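Local coordinates for putative type VI secretion protein (Escherichia coli, PDB 6SJL), which forms the trimeric VgrG spike at the tip of the type VI secretion system and carries the bound effector Tle1, at the interface of chains A and B. Numbering follows the deposited sequence. Chains: chain A/B, Putative type VI secretion protein.

Contact 1: the interface of chains A and B. Residues chain A 708-712; chain B 712, 714, 718-720.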
loop_
_atom_site.group_PDB
_atom_site.type_symbol
_atom_site.label_atom_id
_atom_site.label_comp_id
_atom_site.label_asym_id
_atom_site.label_seq_id
_atom_site.Cartn_x
_atom_site.Cartn_y
_atom_site.Cartn_z
ATOM N N GLN A 708 8.434 -22.771 0.720
ATOM C CA GLN A 708 7.638 -23.952 0.970
ATOM C C GLN A 708 6.659 -24.139 -0.178
ATOM O O GLN A 708 6.895 -23.696 -1.297
ATOM C CB GLN A 708 6.959 -23.851 2.326
ATOM C CG GLN A 708 7.919 -23.763 3.487
ATOM C CD GLN A 708 9.036 -24.770 3.400
ATOM O OE1 GLN A 708 8.810 -25.948 3.156
ATOM N NE2 GLN A 708 10.251 -24.315 3.623
ATOM N N ASN A 709 5.576 -24.852 0.072
ATOM C CA ASN A 709 4.666 -25.222 -0.996
ATOM C C ASN A 709 4.039 -24.008 -1.652
ATOM O O ASN A 709 3.667 -23.047 -0.991
ATOM C CB ASN A 709 3.579 -26.130 -0.452
ATOM C CG ASN A 709 4.126 -27.377 0.139
ATOM O OD1 ASN A 709 5.288 -27.705 -0.038
ATOM N ND2 ASN A 709 3.291 -28.091 0.852
ATOM N N LEU A 710 3.915 -24.066 -2.968
ATOM C CA LEU A 710 3.249 -23.042 -3.751
ATOM C C LEU A 710 1.983 -23.643 -4.332
ATOM O O LEU A 710 2.023 -24.713 -4.930
ATOM C CB LEU A 710 4.170 -22.529 -4.850
ATOM C CG LEU A 710 3.857 -21.199 -5.499
ATOM C CD1 LEU A 710 5.122 -20.558 -5.873
ATOM C CD2 LEU A 710 3.045 -21.422 -6.712
ATOM N N ASP A 711 0.857 -22.977 -4.130
ATOM C CA ASP A 711 -0.435 -23.507 -4.524
ATOM C C ASP A 711 -1.115 -22.499 -5.423
ATOM O O ASP A 711 -1.539 -21.445 -4.958
ATOM C CB ASP A 711 -1.311 -23.786 -3.310
ATOM C CG ASP A 711 -0.574 -24.515 -2.208
ATOM O OD1 ASP A 711 -0.332 -23.906 -1.137
ATOM O OD2 ASP A 711 -0.247 -25.707 -2.396
ATOM N N ILE A 712 -1.238 -22.830 -6.697
ATOM C CA ILE A 712 -2.043 -22.067 -7.630
ATOM C C ILE A 712 -3.314 -22.852 -7.853
ATOM O O ILE A 712 -3.269 -24.064 -8.051
ATOM C CB ILE A 712 -1.305 -21.813 -8.949
ATOM C CG1 ILE A 712 -0.121 -20.904 -8.714
ATOM C CG2 ILE A 712 -2.217 -21.182 -9.932
ATOM C CD1 ILE A 712 0.871 -20.967 -9.789
ATOM N N ILE B 712 7.601 -19.233 -11.871
ATOM C CA ILE B 712 6.932 -19.671 -10.662
ATOM C C ILE B 712 7.781 -20.770 -10.076
ATOM O O ILE B 712 8.156 -21.706 -10.779
ATOM C CB ILE B 712 5.514 -20.169 -10.931
ATOM C CG1 ILE B 712 4.653 -19.030 -11.430
ATOM C CG2 ILE B 712 4.938 -20.743 -9.690
ATOM C CD1 ILE B 712 3.534 -19.480 -12.244
ATOM N N SER B 714 8.927 -23.025 -6.344
ATOM C CA SER B 714 9.040 -23.357 -4.935
ATOM C C SER B 714 10.432 -23.907 -4.718
ATOM O O SER B 714 10.785 -24.933 -5.296
ATOM C CB SER B 714 7.997 -24.369 -4.508
ATOM O OG SER B 714 8.143 -24.628 -3.143
ATOM N N LYS B 718 6.560 -28.138 -2.766
ATOM C CA LYS B 718 5.784 -28.535 -3.921
ATOM C C LYS B 718 5.182 -27.322 -4.596
ATOM O O LYS B 718 4.931 -26.302 -3.964
ATOM C CB LYS B 718 4.665 -29.474 -3.513
ATOM C CG LYS B 718 5.103 -30.537 -2.594
ATOM C CD LYS B 718 3.949 -31.387 -2.197
ATOM C CE LYS B 718 4.389 -32.367 -1.151
ATOM N NZ LYS B 718 5.790 -32.779 -1.411
ATOM N N VAL B 719 4.952 -27.440 -5.891
ATOM C CA VAL B 719 4.127 -26.503 -6.624
ATOM C C VAL B 719 2.909 -27.279 -7.067
ATOM O O VAL B 719 3.038 -28.324 -7.701
ATOM C CB VAL B 719 4.858 -25.896 -7.823
ATOM C CG1 VAL B 719 3.890 -25.184 -8.690
ATOM C CG2 VAL B 719 5.902 -24.950 -7.367
ATOM N N THR B 720 1.732 -26.804 -6.709
ATOM C CA THR B 720 0.500 -27.467 -7.091
ATOM C C THR B 720 -0.376 -26.489 -7.841
ATOM O O THR B 720 -0.833 -25.504 -7.270
ATOM C CB THR B 720 -0.235 -28.008 -5.877
ATOM O OG1 THR B 720 0.625 -28.896 -5.162
ATOM C CG2 THR B 720 -1.461 -28.760 -6.304
#

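Contact 2: the interface of chains A and B. Residues chain A 643-647; chain B 583-584, 587-588, 615, 654.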
loop_
_atom_site.group_PDB
_atom_site.type_symbol
_atom_site.label_atom_id
_atom_site.label_comp_id
_atom_site.label_asym_id
_atom_site.label_seq_id
_atom_site.Cartn_x
_atom_site.Cartn_y
_atom_site.Cartn_z
ATOM N N ARG A 643 -4.495 16.516 2.026
ATOM C CA ARG A 643 -3.271 16.306 1.285
ATOM C C ARG A 643 -2.102 16.353 2.234
ATOM O O ARG A 643 -1.960 17.309 2.988
ATOM C CB ARG A 643 -3.067 17.346 0.202
ATOM C CG ARG A 643 -1.900 16.996 -0.647
ATOM C CD ARG A 643 -1.728 17.928 -1.763
ATOM N NE ARG A 643 -2.944 18.036 -2.530
ATOM C CZ ARG A 643 -3.129 18.937 -3.470
ATOM N NH1 ARG A 643 -2.169 19.783 -3.739
ATOM N NH2 ARG A 643 -4.266 18.982 -4.122
ATOM N N ILE A 644 -1.291 15.315 2.216
ATOM C CA ILE A 644 -0.008 15.296 2.884
ATOM C C ILE A 644 1.019 15.182 1.780
ATOM O O ILE A 644 1.177 14.116 1.186
ATOM C CB ILE A 644 0.108 14.142 3.884
ATOM C CG1 ILE A 644 -0.779 14.380 5.095
ATOM C CG2 ILE A 644 1.516 13.949 4.310
ATOM C CD1 ILE A 644 -2.118 13.798 4.955
ATOM N N ALA A 645 1.703 16.274 1.478
ATOM C CA ALA A 645 2.564 16.320 0.313
ATOM C C ALA A 645 3.927 16.854 0.690
ATOM O O ALA A 645 4.030 17.910 1.302
ATOM C CB ALA A 645 1.947 17.171 -0.786
ATOM N N SER A 646 4.963 16.118 0.339
ATOM C CA SER A 646 6.330 16.599 0.417
ATOM C C SER A 646 6.810 16.903 -0.990
ATOM O O SER A 646 6.738 16.049 -1.868
ATOM C CB SER A 646 7.233 15.573 1.071
ATOM O OG SER A 646 8.477 16.160 1.298
ATOM N N GLY A 647 7.285 18.119 -1.210
ATOM C CA GLY A 647 7.581 18.530 -2.565
ATOM C C GLY A 647 8.806 17.855 -3.135
ATOM O O GLY A 647 8.796 17.393 -4.274
ATOM N N GLN B 583 3.980 24.340 -3.279
ATOM C CA GLN B 583 3.892 22.975 -2.801
ATOM C C GLN B 583 2.578 22.344 -3.199
ATOM O O GLN B 583 2.525 21.156 -3.514
ATOM C CB GLN B 583 4.064 22.952 -1.292
ATOM C CG GLN B 583 5.424 23.318 -0.863
ATOM C CD GLN B 583 6.442 22.566 -1.623
ATOM O OE1 GLN B 583 7.369 23.127 -2.169
ATOM N NE2 GLN B 583 6.286 21.270 -1.658
ATOM N N LEU B 584 1.504 23.111 -3.157
ATOM C CA LEU B 584 0.217 22.594 -3.585
ATOM C C LEU B 584 0.178 22.394 -5.086
ATOM O O LEU B 584 -0.307 21.369 -5.566
ATOM C CB LEU B 584 -0.884 23.547 -3.156
ATOM C CG LEU B 584 -1.184 23.639 -1.680
ATOM C CD1 LEU B 584 -2.148 24.760 -1.480
ATOM C CD2 LEU B 584 -1.755 22.340 -1.209
ATOM N N ALA B 587 2.390 19.341 -6.001
ATOM C CA ALA B 587 1.811 18.064 -5.623
ATOM C C ALA B 587 0.687 17.672 -6.552
ATOM O O ALA B 587 0.606 16.522 -6.981
ATOM C CB ALA B 587 1.305 18.132 -4.195
ATOM N N LEU B 588 -0.204 18.604 -6.859
ATOM C CA LEU B 588 -1.271 18.316 -7.799
ATOM C C LEU B 588 -0.723 18.078 -9.193
ATOM O O LEU B 588 -1.249 17.249 -9.931
ATOM C CB LEU B 588 -2.272 19.461 -7.794
ATOM C CG LEU B 588 -3.499 19.350 -8.676
ATOM C CD1 LEU B 588 -4.403 18.327 -8.099
ATOM C CD2 LEU B 588 -4.184 20.668 -8.736
ATOM N N ASN B 615 -6.685 22.454 -4.105
ATOM C CA ASN B 615 -5.831 23.529 -4.577
ATOM C C ASN B 615 -6.601 24.823 -4.698
ATOM O O ASN B 615 -6.090 25.888 -4.357
ATOM C CB ASN B 615 -5.226 23.136 -5.908
ATOM C CG ASN B 615 -3.836 22.676 -5.779
ATOM O OD1 ASN B 615 -2.914 23.385 -6.117
ATOM N ND2 ASN B 615 -3.662 21.529 -5.212
ATOM N N MET B 654 1.081 12.792 -1.526
ATOM C CA MET B 654 1.927 13.061 -2.668
ATOM C C MET B 654 3.342 13.245 -2.155
ATOM O O MET B 654 3.547 13.743 -1.056
ATOM C CB MET B 654 1.435 14.300 -3.406
ATOM C CG MET B 654 -0.068 14.333 -3.678
ATOM S SD MET B 654 -0.567 13.152 -4.927
ATOM C CE MET B 654 -1.620 11.943 -4.109
#

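Contact 3: the interface of chains A and B. Residues chain A 507-508, 510, 513; chain B 498-500, 502, 519-520.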
loop_
_atom_site.group_PDB
_atom_site.type_symbol
_atom_site.label_atom_id
_atom_site.label_comp_id
_atom_site.label_asym_id
_atom_site.label_seq_id
_atom_site.Cartn_x
_atom_site.Cartn_y
_atom_site.Cartn_z
ATOM N N GLU A 507 -10.571 40.036 33.906
ATOM C CA GLU A 507 -11.414 39.619 35.016
ATOM C C GLU A 507 -10.531 39.164 36.163
ATOM O O GLU A 507 -9.695 38.282 35.983
ATOM C CB GLU A 507 -12.328 38.482 34.585
ATOM C CG GLU A 507 -13.095 37.824 35.683
ATOM C CD GLU A 507 -14.318 38.591 36.079
ATOM O OE1 GLU A 507 -15.370 38.378 35.456
ATOM O OE2 GLU A 507 -14.244 39.398 37.015
ATOM N N ASP A 508 -10.715 39.750 37.340
ATOM C CA ASP A 508 -9.902 39.395 38.491
ATOM C C ASP A 508 -10.604 38.492 39.479
ATOM O O ASP A 508 -10.039 38.216 40.533
ATOM C CB ASP A 508 -9.432 40.637 39.231
ATOM C CG ASP A 508 -8.675 41.561 38.360
ATOM O OD1 ASP A 508 -9.031 42.748 38.320
ATOM O OD2 ASP A 508 -7.728 41.096 37.706
ATOM N N ARG A 510 -11.184 35.736 41.560
ATOM C CA ARG A 510 -10.184 34.725 41.862
ATOM C C ARG A 510 -10.695 33.346 41.503
ATOM O O ARG A 510 -11.867 33.031 41.701
ATOM C CB ARG A 510 -9.801 34.770 43.329
ATOM C CG ARG A 510 -8.570 35.574 43.619
ATOM C CD ARG A 510 -8.833 37.025 43.411
ATOM N NE ARG A 510 -7.777 37.852 43.965
ATOM C CZ ARG A 510 -7.775 39.173 43.908
ATOM N NH1 ARG A 510 -6.784 39.855 44.453
ATOM N NH2 ARG A 510 -8.769 39.808 43.312
ATOM N N GLU A 513 -10.163 34.041 36.764
ATOM C CA GLU A 513 -9.533 35.147 36.071
ATOM C C GLU A 513 -9.443 34.877 34.582
ATOM O O GLU A 513 -9.221 33.754 34.144
ATOM C CB GLU A 513 -8.139 35.392 36.620
ATOM C CG GLU A 513 -8.039 35.419 38.103
ATOM C CD GLU A 513 -7.511 34.140 38.656
ATOM O OE1 GLU A 513 -7.595 33.127 37.957
ATOM O OE2 GLU A 513 -6.976 34.144 39.777
ATOM N N THR B 498 -2.989 43.497 37.618
ATOM C CA THR B 498 -4.139 43.553 38.491
ATOM C C THR B 498 -3.909 42.691 39.718
ATOM O O THR B 498 -3.033 41.825 39.726
ATOM C CB THR B 498 -5.391 43.086 37.754
ATOM O OG1 THR B 498 -5.447 41.662 37.765
ATOM C CG2 THR B 498 -5.378 43.564 36.331
ATOM N N PRO B 499 -4.663 42.920 40.794
ATOM C CA PRO B 499 -4.440 42.144 42.020
ATOM C C PRO B 499 -4.607 40.647 41.854
ATOM O O PRO B 499 -4.075 39.884 42.663
ATOM C CB PRO B 499 -5.475 42.725 42.988
ATOM C CG PRO B 499 -6.334 43.607 42.191
ATOM C CD PRO B 499 -5.555 44.058 41.038
ATOM N N ALA B 500 -5.336 40.197 40.842
ATOM C CA ALA B 500 -5.402 38.782 40.516
ATOM C C ALA B 500 -4.253 38.330 39.647
ATOM O O ALA B 500 -4.264 37.185 39.195
ATOM C CB ALA B 500 -6.715 38.456 39.819
ATOM N N ASN B 502 -3.493 39.263 36.657
ATOM C CA ASN B 502 -3.666 39.431 35.225
ATOM C C ASN B 502 -2.767 40.577 34.819
ATOM O O ASN B 502 -2.957 41.701 35.275
ATOM C CB ASN B 502 -5.108 39.753 34.866
ATOM C CG ASN B 502 -6.050 38.701 35.270
ATOM O OD1 ASN B 502 -7.094 38.984 35.817
ATOM N ND2 ASN B 502 -5.696 37.469 35.020
ATOM N N THR B 519 -2.522 35.458 32.465
ATOM C CA THR B 519 -3.511 35.293 33.513
ATOM C C THR B 519 -3.128 34.068 34.319
ATOM O O THR B 519 -2.427 33.188 33.832
ATOM C CB THR B 519 -4.946 35.174 32.961
ATOM O OG1 THR B 519 -5.866 35.188 34.045
ATOM C CG2 THR B 519 -5.145 33.923 32.200
ATOM N N GLU B 520 -3.545 34.045 35.578
ATOM C CA GLU B 520 -3.202 32.927 36.442
ATOM C C GLU B 520 -4.029 31.695 36.148
ATOM O O GLU B 520 -3.555 30.583 36.357
ATOM C CB GLU B 520 -3.378 33.319 37.898
ATOM C CG GLU B 520 -2.239 34.089 38.448
ATOM C CD GLU B 520 -0.940 33.362 38.277
ATOM O OE1 GLU B 520 -0.883 32.160 38.599
ATOM O OE2 GLU B 520 0.033 33.982 37.818
#

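Contact 1: the interface of chains A and B
A:Leu710 and B:Val719 pair as neighbours in a parallel beta ladder that continues to A:Asp711 and B:Thr720. Backbone bonds carry it: A:Leu710 N donates to B:Lys718 O at 2.7 Å, and A:Leu710 O accepts from B:Thr720 N at 2.8 Å. One step on, A:Ile712 N reaches B:Thr720 O at 2.8 Å. Just before the strand, a side chain takes over from the backbone: the amide oxygen OD1 of A:Asn709 takes the N-H of B:Lys718 at 3.0 Å. This bond is nearly straight at hydrogen (174°), although the donor stands well above the plane of the amide. With chi1 at -60°, CG of A:Asn709 lies anti to its carbonyl carbon, and the amide runs alongside the aliphatic stem of B:Lys718, pointing the same way. The hydroxyl of B:Ser714 approaches the carbonyl of A:Gln708 too tightly for its bond length to be trusted.

Apolar contact occupies the opposite side of the ladder. The forked tip of A:Leu710 crosses B:Ile712 at about a right angle, its CD2 lying 3.6 Å from the branch methyl CG2. Its CB meets CG2 of B:Val719 at 3.9 Å. The two isoleucines at 712 meet tip to tip, CD1 of A:Ile712 lying 3.9 Å from CD1 of B:Ile712. Strand 710-714 of chain A thus lies against strand 718-722 of chain B in the intertwined beta-helical spike, while strand 710-714 of chain B adds contact on the apolar side, probably toward the spike interior.

Contact 2: the interface of chains A and B
A:Ala645 sets its methyl against the helix of chain B, CB to CB of B:Ala587 at 3.6 Å, and pairs through its backbone neighbours with B:Met654 in a parallel beta bridge. B:Met654 N donates to A:Ile644 O at 3.0 Å, and its carbonyl accepts from A:Ser646 N at 3.1 Å. CB of B:Met654 closes in on the same alanine methyl, at 3.9 Å from A:Ala645 CB, so the methyl meets the helix and the strand of chain B together.

A:Arg643 reaches across helix 578-600. CG is anti to the backbone N (chi1 -173°) and the chain bends at chi3 (-54°), carrying CD past B:Ala587 and the guanidinium to the end of the B:Asn615 side chain. As modelled, ND2 of that amide lies in plane at the guanidinium edge, 2.7 Å from A:Arg643 NH1, a meeting of two donors. Exchanging amide N and O could turn this into a favourable pairing. CD2 of B:Leu584 flanks NH1 at 3.6 Å, and B:Leu588 crosses the arginine chain at about a right angle.

Further out, a weak bond from B:Asn615 ND2 to B:Leu584 O, 3.4 Å long, belongs to the amide as modelled and would be lost on exchange, so its orientation stays doubtful. The site joins strand 642-646 of chain A to strand 651-655 of chain B, with helices 578-600 and 608-618 of chain B packed beside this part of the spike.

Contact 3: the interface of chains A and B
A:Asp508 reaches from the turn after strand 503-507 into the loop B:Thr498 to B:Asn502, near the start of the modelled part of this VgrG-family spike. A:Asp508 CB lies 3.5 Å from B:Ala500 CB, its methyl. CG is anti to the carbonyl carbon of its own residue (chi1 -57°), directing the carboxylate toward B:Thr498, whose CB lies 3.7 Å from A:Asp508 CG. OD1 also faces this CB. OD2 turns to the threonine hydroxyl, where the modelled distance is too short to be relied on. The same OD2 lies 2.9 Å from OD1 of B:Asn502, with carboxylate and amide planes 20° apart.

A:Asp508 OD2 and B:Asn502 OD1 are both acceptors as modelled, and B:Asn502 OD1 also lies 2.7 Å from the carbonyl O of A:Glu507. An amide turned over would bring its NH2 to these two oxygens, which seems the likelier arrangement, although the structure alone does not settle it. The same OG1 of B:Thr498 occupies the crowded position between backbone N and carbonyl carbon (chi1 82°) and accepts from B:Asn502 N at 3.3 Å, bracing the loop.

Nearby, the guanidinium of A:Arg510 turns a face to the backbone N of B:Ala500, which is offset toward its rim, and A:Arg510 NH1 lies 3.2 Å from the carbonyl O of B:Pro499. A:Glu513 sets its CG 3.7 Å from B:Ala500 CB, while its own CB meets the hydroxyl OG1 of B:Thr519 at 3.4 Å.

The centres of the C-alpha atoms of contact 1 and contact 2 are about 43 Å apart, those of contact 2 and contact 3 about 45 Å, and those of contact 1 and contact 3 about 76 Å, which spreads the three along the length of the spike. They have no residues in common. Contacts 1 and 2 both join the chains by parallel strand pairing, contact 2 with helices added, whereas contact 3 is made largely by loops and side chains. Repeated association along the shaft, renewed between the three copies of the assembly, would be expected to hold the three chains together along the shaft.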